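Local coordinates for DUF211 domain-containing protein (Archaeoglobus fulgidus DSM 4304, PDB 3BPD), which is of unknown function but binds magnesium ions and assembles as a heptamer, at residues 39-44 with 49-54; 64-69 with 74-79. The protein carries 1 engineered substitution. All blocks are in the same frame, centred on the assembly; numbering follows the deposited sequence.

Contact 1: residues 39-44 with 49-54. With MG (magnesium ion), chain B.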
# COMPACT_ATOMS: atom_id res chain seq x y z
N ILE F 39 15.19 -2.50 16.21
CA ILE F 39 15.22 -1.42 17.16
C ILE F 39 15.16 -0.10 16.42
O ILE F 39 16.03 0.24 15.61
CB ILE F 39 16.47 -1.49 18.06
CG1 ILE F 39 16.40 -2.77 18.90
CG2 ILE F 39 16.50 -0.30 18.99
CD1 ILE F 39 17.47 -2.88 19.94
N HIS F 40 14.08 0.63 16.66
CA HIS F 40 13.87 1.92 16.02
C HIS F 40 14.15 3.05 17.00
O HIS F 40 13.67 3.04 18.14
CB HIS F 40 12.45 2.02 15.52
CG HIS F 40 12.12 3.36 14.95
ND1 HIS F 40 12.57 3.78 13.72
CD2 HIS F 40 11.42 4.40 15.47
CE1 HIS F 40 12.17 5.02 13.50
NE2 HIS F 40 11.47 5.42 14.55
N LEU F 41 14.94 4.03 16.56
CA LEU F 41 15.28 5.18 17.38
C LEU F 41 14.18 6.24 17.27
O LEU F 41 13.94 6.79 16.19
CB LEU F 41 16.62 5.77 16.94
CG LEU F 41 17.03 7.09 17.61
CD1 LEU F 41 17.13 6.90 19.11
CD2 LEU F 41 18.35 7.56 17.04
N SER F 42 13.52 6.51 18.39
CA SER F 42 12.43 7.48 18.42
C SER F 42 12.93 8.89 18.67
O SER F 42 12.46 9.83 18.05
CB SER F 42 11.42 7.11 19.49
OG SER F 42 10.90 5.81 19.26
N GLU F 43 13.89 9.03 19.58
CA GLU F 43 14.44 10.34 19.90
C GLU F 43 15.67 10.26 20.79
O GLU F 43 15.79 9.36 21.61
CB GLU F 43 13.37 11.19 20.59
CG GLU F 43 13.88 12.51 21.16
CD GLU F 43 12.86 13.22 22.03
OE1 GLU F 43 11.92 13.84 21.48
OE2 GLU F 43 13.00 13.16 23.26
N ILE F 44 16.58 11.21 20.59
CA ILE F 44 17.78 11.29 21.41
C ILE F 44 17.67 12.52 22.31
O ILE F 44 17.33 13.61 21.86
CB ILE F 44 19.06 11.45 20.58
CG1 ILE F 44 19.23 10.29 19.61
CG2 ILE F 44 20.25 11.48 21.51
CD1 ILE F 44 20.61 10.23 18.96
N GLU F 49 17.80 8.05 25.44
CA GLU F 49 17.20 7.79 24.14
C GLU F 49 15.89 7.05 24.32
O GLU F 49 15.75 6.25 25.25
CB GLU F 49 18.10 6.92 23.27
CG GLU F 49 19.52 7.39 23.10
CD GLU F 49 20.25 6.59 22.04
OE1 GLU F 49 20.23 5.34 22.11
OE2 GLU F 49 20.84 7.22 21.13
N ASN F 50 14.94 7.34 23.45
CA ASN F 50 13.67 6.64 23.46
C ASN F 50 13.74 5.80 22.20
O ASN F 50 14.02 6.31 21.11
CB ASN F 50 12.50 7.63 23.42
CG ASN F 50 12.21 8.26 24.78
OD1 ASN F 50 11.96 7.55 25.75
ND2 ASN F 50 12.22 9.60 24.85
N ILE F 51 13.53 4.50 22.35
CA ILE F 51 13.59 3.58 21.23
C ILE F 51 12.41 2.60 21.21
O ILE F 51 11.87 2.25 22.26
CB ILE F 51 14.93 2.77 21.28
CG1 ILE F 51 14.98 1.92 22.55
CG2 ILE F 51 16.12 3.71 21.25
CD1 ILE F 51 16.26 1.08 22.70
N LYS F 52 12.01 2.18 20.01
CA LYS F 52 10.93 1.21 19.84
C LYS F 52 11.56 -0.15 19.47
O LYS F 52 12.27 -0.25 18.48
CB LYS F 52 9.98 1.65 18.71
CG LYS F 52 8.55 1.86 19.16
CD LYS F 52 8.41 3.13 19.99
CE LYS F 52 6.99 3.36 20.48
NZ LYS F 52 6.79 4.78 20.87
N ILE F 53 11.30 -1.17 20.28
CA ILE F 53 11.85 -2.51 20.03
C ILE F 53 10.79 -3.49 19.56
O ILE F 53 9.77 -3.68 20.22
CB ILE F 53 12.51 -3.11 21.30
CG1 ILE F 53 13.70 -2.24 21.75
CG2 ILE F 53 12.99 -4.52 21.00
CD1 ILE F 53 14.35 -2.69 23.08
N THR F 54 11.02 -4.11 18.41
CA THR F 54 10.10 -5.09 17.86
C THR F 54 10.83 -6.42 17.87
O THR F 54 11.88 -6.57 17.25
CB THR F 54 9.69 -4.74 16.41
OG1 THR F 54 9.06 -3.46 16.38
CG2 THR F 54 8.72 -5.78 15.85
MG MG B . 12.08 13.14 25.26

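Contact 2: residues 64-69 with 74-79. With MG (magnesium ion), chain Y.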
# COMPACT_ATOMS: atom_id res chain seq x y z
N GLN F 64 12.45 -13.07 30.40
CA GLN F 64 13.79 -13.19 29.86
C GLN F 64 14.13 -11.98 28.98
O GLN F 64 15.21 -11.42 29.08
CB GLN F 64 13.92 -14.48 29.05
CG GLN F 64 15.32 -14.71 28.51
CD GLN F 64 15.40 -15.92 27.60
OE1 GLN F 64 14.57 -16.09 26.70
NE2 GLN F 64 16.41 -16.77 27.81
N ILE F 65 13.20 -11.58 28.11
CA ILE F 65 13.43 -10.44 27.24
C ILE F 65 13.59 -9.17 28.07
O ILE F 65 14.45 -8.33 27.79
CB ILE F 65 12.28 -10.26 26.22
CG1 ILE F 65 12.34 -11.39 25.19
CG2 ILE F 65 12.40 -8.91 25.54
CD1 ILE F 65 11.18 -11.42 24.22
N LYS F 66 12.75 -9.04 29.09
CA LYS F 66 12.80 -7.88 29.98
C LYS F 66 14.14 -7.91 30.71
O LYS F 66 14.77 -6.87 30.95
CB LYS F 66 11.64 -7.93 30.98
CG LYS F 66 11.63 -6.78 31.97
CD LYS F 66 10.54 -6.92 33.02
CE LYS F 66 10.72 -5.86 34.11
NZ LYS F 66 9.67 -5.85 35.18
N GLY F 67 14.58 -9.11 31.05
CA GLY F 67 15.83 -9.27 31.74
C GLY F 67 16.95 -8.65 30.94
O GLY F 67 17.68 -7.81 31.46
N VAL F 68 17.07 -9.05 29.68
CA VAL F 68 18.12 -8.55 28.81
C VAL F 68 18.09 -7.04 28.72
O VAL F 68 19.10 -6.39 28.96
CB VAL F 68 18.02 -9.13 27.38
CG1 VAL F 68 19.20 -8.66 26.55
CG2 VAL F 68 17.97 -10.64 27.44
N ILE F 69 16.93 -6.49 28.39
CA ILE F 69 16.77 -5.04 28.27
C ILE F 69 17.19 -4.31 29.55
O ILE F 69 17.91 -3.31 29.50
CB ILE F 69 15.30 -4.68 27.91
CG1 ILE F 69 14.97 -5.17 26.51
CG2 ILE F 69 15.06 -3.16 28.02
CD1 ILE F 69 13.56 -4.87 26.08
N GLY F 74 18.36 -0.50 30.08
CA GLY F 74 17.13 0.08 29.60
C GLY F 74 15.95 -0.19 30.50
O GLY F 74 15.99 -1.08 31.36
N VAL F 75 14.90 0.59 30.30
CA VAL F 75 13.67 0.42 31.06
C VAL F 75 12.51 0.39 30.08
O VAL F 75 12.48 1.15 29.12
CB VAL F 75 13.49 1.58 32.09
CG1 VAL F 75 13.39 2.91 31.37
CG2 VAL F 75 12.24 1.33 32.92
N ILE F 76 11.57 -0.52 30.31
CA ILE F 76 10.38 -0.68 29.48
C ILE F 76 9.28 0.25 30.00
O ILE F 76 8.69 -0.00 31.04
CB ILE F 76 9.84 -2.13 29.55
CG1 ILE F 76 10.90 -3.11 29.03
CG2 ILE F 76 8.56 -2.25 28.75
CD1 ILE F 76 10.50 -4.55 29.14
N HIS F 77 9.00 1.32 29.27
CA HIS F 77 7.97 2.25 29.67
C HIS F 77 6.60 1.71 29.37
O HIS F 77 5.64 1.99 30.09
CB HIS F 77 8.16 3.58 28.96
CG HIS F 77 9.18 4.45 29.61
ND1 HIS F 77 9.60 5.64 29.06
CD2 HIS F 77 9.85 4.31 30.78
CE1 HIS F 77 10.50 6.19 29.86
NE2 HIS F 77 10.67 5.41 30.91
N SER F 78 6.49 0.94 28.31
CA SER F 78 5.21 0.37 27.94
C SER F 78 5.31 -0.67 26.83
O SER F 78 6.20 -0.62 25.98
CB SER F 78 4.27 1.49 27.50
OG SER F 78 4.72 2.02 26.27
N VAL F 79 4.38 -1.62 26.86
CA VAL F 79 4.29 -2.69 25.87
C VAL F 79 3.26 -2.16 24.88
O VAL F 79 2.08 -2.13 25.18
CB VAL F 79 3.78 -3.99 26.54
CG1 VAL F 79 3.67 -5.10 25.52
CG2 VAL F 79 4.72 -4.38 27.68
MG MG Y . 5.00 4.25 25.71

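Contact 1: residues 39-44 with 49-54
The carbonyl oxygen N50 O is gripped by two successive amides of the facing strand, S42 N at 2.8 Å and E43 N at 3.1 Å, both tilted from its carbonyl plane. E43 O takes N50 N in return, which closes the pair. Further along, H40 and K52 bond to each other through N and O in both directions, the bond from H40 N to K52 O being nearly straight at 176°. This is the loop-side half of the antiparallel hairpin of strands 34-44 and 48-57, and the two amides converging on N50 O mark a classic beta bulge: the register slips by one residue between L41 and E43. On one face, I39 and I53 run side by side, I39 CG1 lying 4.0 Å from I53 CG1. I39 CG2 meets I51 CD1. L41 crosses I51 at about a right angle, CD1 against CG2. Helix 21-29 covers I39 on this face. The other face carries H40, E43, N50 and K52. There E43, its CG anti to the backbone N (chi1 171°), stretches alongside N50 and binds a magnesium ion through OE2 at 2.2 Å; the carboxylate and amide planes are 59° apart. E43 and D45 together make up a magnesium site of this protein. At I39 and H40 a strand of a second subunit pairs antiparallel, continuing the sheet across the interface.

Contact 2: residues 64-69 with 74-79
Helix 64-69 and strand 75-79 run at 121° to each other, their axes 8.7 Å apart at closest, and the backbones join where G74 N donates to I69 O at 2.9 Å with an N-H...O angle of 143°. Beside that bond, I69 CG2 lies 4.0 Å from G74 C. The same methyl reaches I76 CG1 at 4.3 Å, a looser apolar contact. I76 turns its side chain toward the helix, and its tip, CD1, sits 3.8 Å from CG of K66, the two chains crossing obliquely. With CG anti to the backbone N (chi1 179°) and the rest extended, K66 offers only the aliphatic base of its side chain here; its NZ makes a long, weak ion pair with E70. Past I76 the strand turns to metal binding: S78 OG holds a magnesium ion at 2.3 Å together with D12, and also hydrogen-bonds D80. H77 and S78 both face D12 in a classic beta bulge, which joins this outermost strand of the chain to strand 6-16. The helix packs through I65, V68 and I69 against L28 of helix 21-29, and I69 also reaches L11 of strand 6-16.

How the contacts relate
From the N terminus, strand 6-16 and helix 21-29 come first, then strand 34-44. Contact 1 closes the long hairpin of strands 34-44 and 48-57, across its short loop. Helix 62-71 follows, and contact 2 closes the turn from it into strand 75-85. The two are in series, neither nested nor crossed, with centres about 13 Å apart. They meet directly where I53 CD1 packs on I69 CD1 at 3.8 Å. Strand 6-16 lies between strands 48-57 and 75-85 in the antiparallel sheet of this ferredoxin-like fold, so contact 1 zips strand 34-44 onto 48-57 on one flank of strand 6-16, and contact 2 ties helix 62-71 to strand 75-85, outermost within this chain on the other flank.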